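Local coordinates for serine-rich Repeat Adhesion Glycoprotein (Srr1) (Streptococcus agalactiae, PDB 4MBO) that probably binds fibrinogen at the surface of the bacterium, as a serine-rich repeat adhesin glycoprotein, at residues 201-204 with 205-208; 271-275 with 276-280. All coordinates share one frame; numbering follows the deposited sequence.

Both contacts are local turns at one end of the fibrinogen-binding adhesin region, and their centres lie about 10 Å apart. Going from the N terminus, contact 1 comes first. It closes the loop that leads from strand 186-202 into strand 210-215. Contact 2 follows in series and joins strand 269-272 to strand 277-278. The two neither nest nor cross. They still touch: Asn276 ND2 probably donates to Phe202 O at 2.9 Å, and Asn208 ND2 probably donates to Asp272 OD1 at 3.0 Å. Strand 277-278 pairs with strand 186-202 in one sheet, while 269-272 pairs with 210-215 in another. Each connection therefore passes between the same two sheets.

Contact 1: 201-204 with 205-208; sequences YFAS and GLGN
Ala203 and Leu206 close a type II beta turn just after strand 186-202. Leu206 N donates to Ala203 O at 3.1 Å, with an N-H...O angle of 152°. Gly205 is the third residue of the turn. Its backbone angles would jam a CB against the carbonyl oxygen of Ser204, which calls for glycine there.

The Leu206 side chain folds back over the turn. Its CB lies 3.3 Å from Ala203 O. Its CD1 branch lies over the same carbonyl, 3.5 Å from Ala203 O, and approaches Ala203 CB only loosely. Leu206 CB also packs against Phe202 CB (4.0 Å), and Val169 of strand 169-181 touches both side chains.

Phe202 points toward the returning chain. With CG anti to its own carbonyl carbon (chi1 -76°), the ring presents an edge to the backbone beyond the turn. Gly207 O lies in the ring plane at that edge. The ring also meets Tyr308 edge-to-face, and Tyr308 OH is hydrogen-bonded to Leu206 O, so Tyr308 touches the residue before the turn and the last residue of it.

A water lies between the two arms. It is within donating distance of Ala203 O at 2.9 Å and of Gly207 O at 2.8 Å, although it cannot be donating to every acceptor near it at once. Further along the ring edge, Phe202 CE2 comes to 3.3 Å from Asn208 O.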
loop_
_atom_site.group_PDB
_atom_site.type_symbol
_atom_site.label_atom_id
_atom_site.label_comp_id
_atom_site.label_asym_id
_atom_site.label_seq_id
_atom_site.Cartn_x
_atom_site.Cartn_y
_atom_site.Cartn_z
ATOM N N TYR A 201 -2.998 -7.924 -28.457
ATOM C CA TYR A 201 -3.463 -8.665 -29.599
ATOM C C TYR A 201 -3.154 -10.146 -29.555
ATOM O O TYR A 201 -2.055 -10.542 -29.149
ATOM C CB TYR A 201 -2.749 -8.056 -30.816
ATOM C CG TYR A 201 -2.802 -8.783 -32.148
ATOM C CD1 TYR A 201 -3.945 -8.722 -32.948
ATOM C CD2 TYR A 201 -1.673 -9.416 -32.670
ATOM C CE1 TYR A 201 -3.992 -9.320 -34.189
ATOM C CE2 TYR A 201 -1.713 -10.023 -33.930
ATOM C CZ TYR A 201 -2.871 -9.969 -34.674
ATOM O OH TYR A 201 -2.911 -10.554 -35.921
ATOM N N PHE A 202 -4.121 -10.928 -30.013
ATOM C CA PHE A 202 -3.961 -12.348 -30.293
ATOM C C PHE A 202 -4.356 -12.516 -31.757
ATOM O O PHE A 202 -5.467 -12.141 -32.147
ATOM C CB PHE A 202 -4.910 -13.278 -29.507
ATOM C CG PHE A 202 -4.558 -13.501 -28.067
ATOM C CD1 PHE A 202 -3.307 -13.210 -27.547
ATOM C CD2 PHE A 202 -5.471 -14.143 -27.240
ATOM C CE1 PHE A 202 -3.003 -13.476 -26.231
ATOM C CE2 PHE A 202 -5.159 -14.454 -25.923
ATOM C CZ PHE A 202 -3.923 -14.099 -25.406
ATOM N N ALA A 203 -3.463 -13.076 -32.552
ATOM C CA ALA A 203 -3.731 -13.310 -33.982
ATOM C C ALA A 203 -4.866 -14.291 -34.197
ATOM O O ALA A 203 -5.206 -15.071 -33.291
ATOM C CB ALA A 203 -2.469 -13.832 -34.662
ATOM N N SER A 204 -5.469 -14.238 -35.388
ATOM C CA SER A 204 -6.538 -15.170 -35.780
ATOM C C SER A 204 -6.123 -16.602 -35.466
ATOM O O SER A 204 -4.990 -16.994 -35.740
ATOM C CB SER A 204 -6.827 -15.063 -37.274
ATOM O OG SER A 204 -7.191 -13.748 -37.612
ATOM N N GLY A 205 -7.039 -17.367 -34.869
ATOM C CA GLY A 205 -6.776 -18.759 -34.485
ATOM C C GLY A 205 -6.410 -18.945 -33.025
ATOM O O GLY A 205 -6.433 -20.079 -32.498
ATOM N N LEU A 206 -6.065 -17.847 -32.354
ATOM C CA LEU A 206 -5.676 -17.894 -30.944
ATOM C C LEU A 206 -6.785 -17.480 -29.974
ATOM O O LEU A 206 -6.588 -17.488 -28.761
ATOM C CB LEU A 206 -4.438 -17.043 -30.704
ATOM C CG LEU A 206 -3.116 -17.615 -31.197
ATOM C CD1 LEU A 206 -3.094 -17.774 -32.711
ATOM C CD2 LEU A 206 -1.975 -16.732 -30.727
ATOM N N GLY A 207 -7.953 -17.137 -30.502
ATOM C CA GLY A 207 -9.082 -16.767 -29.657
ATOM C C GLY A 207 -9.069 -15.371 -29.042
ATOM O O GLY A 207 -8.292 -14.482 -29.447
ATOM N N ASN A 208 -10.002 -15.151 -28.120
ATOM C CA ASN A 208 -10.090 -13.857 -27.459
ATOM C C ASN A 208 -9.023 -13.688 -26.382
ATOM O O ASN A 208 -8.453 -14.667 -25.871
ATOM C CB ASN A 208 -11.448 -13.692 -26.753
ATOM C CG ASN A 208 -12.610 -13.446 -27.691
ATOM O OD1 ASN A 208 -12.438 -13.238 -28.891
ATOM N ND2 ASN A 208 -13.803 -13.426 -27.128
HETATM O O HOH W 1 -7.774 -14.305 -32.201
#

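Contact 2: 271-275 with 276-280; sequences IDWKT and NSISS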
loop_
_atom_site.group_PDB
_atom_site.type_symbol
_atom_site.label_atom_id
_atom_site.label_comp_id
_atom_site.label_asym_id
_atom_site.label_seq_id
_atom_site.Cartn_x
_atom_site.Cartn_y
_atom_site.Cartn_z
ATOM N N ILE A 271 -12.311 -13.837 -16.857
ATOM C CA ILE A 271 -12.950 -12.722 -17.544
ATOM C C ILE A 271 -12.631 -12.776 -19.022
ATOM O O ILE A 271 -11.470 -12.680 -19.400
ATOM C CB ILE A 271 -12.440 -11.365 -17.012
ATOM C CG1 ILE A 271 -12.750 -11.259 -15.523
ATOM C CG2 ILE A 271 -13.116 -10.227 -17.755
ATOM C CD1 ILE A 271 -11.918 -10.202 -14.792
ATOM N N ASP A 272 -13.669 -12.901 -19.857
ATOM C CA ASP A 272 -13.542 -12.869 -21.325
ATOM C C ASP A 272 -13.647 -11.394 -21.749
ATOM O O ASP A 272 -14.664 -10.744 -21.476
ATOM C CB ASP A 272 -14.718 -13.644 -21.917
ATOM C CG ASP A 272 -14.710 -13.747 -23.427
ATOM O OD1 ASP A 272 -13.891 -13.117 -24.139
ATOM O OD2 ASP A 272 -15.633 -14.485 -23.922
ATOM N N TRP A 273 -12.596 -10.865 -22.367
ATOM C CA TRP A 273 -12.618 -9.471 -22.834
ATOM C C TRP A 273 -13.424 -9.276 -24.121
ATOM O O TRP A 273 -13.578 -8.151 -24.589
ATOM C CB TRP A 273 -11.224 -8.891 -22.926
ATOM C CG TRP A 273 -10.546 -8.832 -21.592
ATOM C CD1 TRP A 273 -9.440 -9.534 -21.220
ATOM C CD2 TRP A 273 -10.908 -8.014 -20.461
ATOM N NE1 TRP A 273 -9.081 -9.200 -19.937
ATOM C CE2 TRP A 273 -10.006 -8.316 -19.430
ATOM C CE3 TRP A 273 -11.941 -7.108 -20.203
ATOM C CZ2 TRP A 273 -10.075 -7.712 -18.169
ATOM C CZ3 TRP A 273 -12.019 -6.518 -18.929
ATOM C CH2 TRP A 273 -11.086 -6.818 -17.949
ATOM N N LYS A 274 -13.895 -10.378 -24.680
ATOM C CA LYS A 274 -14.841 -10.343 -25.827
ATOM C C LYS A 274 -14.254 -9.766 -27.097
ATOM O O LYS A 274 -15.003 -9.277 -27.983
ATOM C CB LYS A 274 -16.104 -9.575 -25.479
ATOM C CG LYS A 274 -16.795 -9.997 -24.208
ATOM C CD LYS A 274 -18.087 -9.222 -24.061
ATOM C CE LYS A 274 -18.674 -9.321 -22.673
ATOM N NZ LYS A 274 -18.935 -10.707 -22.190
ATOM N N THR A 275 -12.938 -9.860 -27.213
ATOM C CA THR A 275 -12.194 -9.380 -28.380
ATOM C C THR A 275 -10.829 -9.972 -28.397
ATOM O O THR A 275 -10.342 -10.436 -27.364
ATOM C CB THR A 275 -12.060 -7.829 -28.387
ATOM O OG1 THR A 275 -11.376 -7.404 -29.591
ATOM C CG2 THR A 275 -11.317 -7.342 -27.152
ATOM N N ASN A 276 -10.217 -10.036 -29.590
ATOM C CA ASN A 276 -8.836 -10.443 -29.682
ATOM C C ASN A 276 -7.864 -9.227 -29.743
ATOM O O ASN A 276 -6.659 -9.405 -29.857
ATOM C CB ASN A 276 -8.622 -11.334 -30.910
ATOM C CG ASN A 276 -8.750 -10.558 -32.194
ATOM O OD1 ASN A 276 -9.662 -9.755 -32.344
ATOM N ND2 ASN A 276 -7.803 -10.743 -33.099
ATOM N N SER A 277 -8.412 -8.023 -29.612
ATOM C CA SER A 277 -7.624 -6.805 -29.698
ATOM C C SER A 277 -8.115 -5.748 -28.729
ATOM O O SER A 277 -9.317 -5.480 -28.641
ATOM C CB SER A 277 -7.703 -6.252 -31.124
ATOM O OG SER A 277 -6.901 -5.092 -31.292
ATOM N N ILE A 278 -7.174 -5.172 -27.985
ATOM C CA ILE A 278 -7.469 -4.071 -27.072
ATOM C C ILE A 278 -6.516 -2.968 -27.511
ATOM O O ILE A 278 -5.303 -3.187 -27.659
ATOM C CB ILE A 278 -7.283 -4.475 -25.602
ATOM C CG1 ILE A 278 -8.418 -5.447 -25.200
ATOM C CG2 ILE A 278 -7.271 -3.242 -24.701
ATOM C CD1 ILE A 278 -8.282 -6.079 -23.835
ATOM N N SER A 279 -7.060 -1.780 -27.746
ATOM C CA SER A 279 -6.235 -0.689 -28.240
ATOM C C SER A 279 -5.301 -0.110 -27.191
ATOM O O SER A 279 -5.486 -0.279 -25.983
ATOM C CB SER A 279 -7.080 0.417 -28.868
ATOM O OG SER A 279 -7.843 1.092 -27.904
ATOM N N SER A 280 -4.318 0.633 -27.667
ATOM C CA SER A 280 -3.306 1.229 -26.782
ATOM C C SER A 280 -3.895 2.174 -25.754
ATOM O O SER A 280 -3.316 2.317 -24.686
ATOM C CB SER A 280 -2.228 1.946 -27.587
ATOM O OG SER A 280 -2.796 2.984 -28.353
HETATM O O HOH W 2 -12.755 -9.344 -31.715
#
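Trp273 and Thr275 meet Ile278 and Ser277 across a bend between strands 269-272 and 277-278. Along the first segment, Ile271 comes first. Its CG2 sits 3.8 Å above one face of the Trp273 indole, offset toward the rim.

An Asx turn at Asp272 bends the chain. Asp272 OD1 accepts from Lys274 N at 2.8 Å. The N-H approaches from above the carboxylate plane, 51° out of it. The same oxygen has a second donor in Asn208, so two bonds grip it.

Trp273 turns its side chain toward strand 277-278. Its CB meets Ile278 CD1 at 4.2 Å, and this methyl lies oblique to the indole. The ring also stacks with Tyr284, and NE1 is hydrogen-bonded to Thr211 OG1.

Thr275 carries the polar part. Its hydroxyl swings opposite the backbone N (chi1 -177°), which turns it to the chain ahead. Thr275 OG1 donates to Ser277 O at 3.0 Å. The C=O...O angle is 121°, and OG1 stands slightly off the carbonyl plane. Thr275 CG2 also lies against Ser277 O (3.1 Å) and reaches Ile278 CG1 at 4.0 Å. A water donates to Thr275 OG1 and to Asn276 OD1, both at 3.2 Å.

Both branches of Thr275 thus lie against Ser277 O. Only the hydroxyl bonds it, while the methyl also meets Ile278. The chemistry implies a bend of two kinds of contact. Polar atoms of Asp272, Thr275 and Asn276 bond backbone, water and the neighbouring 201-208 loop, with Asn276 ND2 held by Phe202. Buried Trp273 and Ile278 meet through carbon contacts.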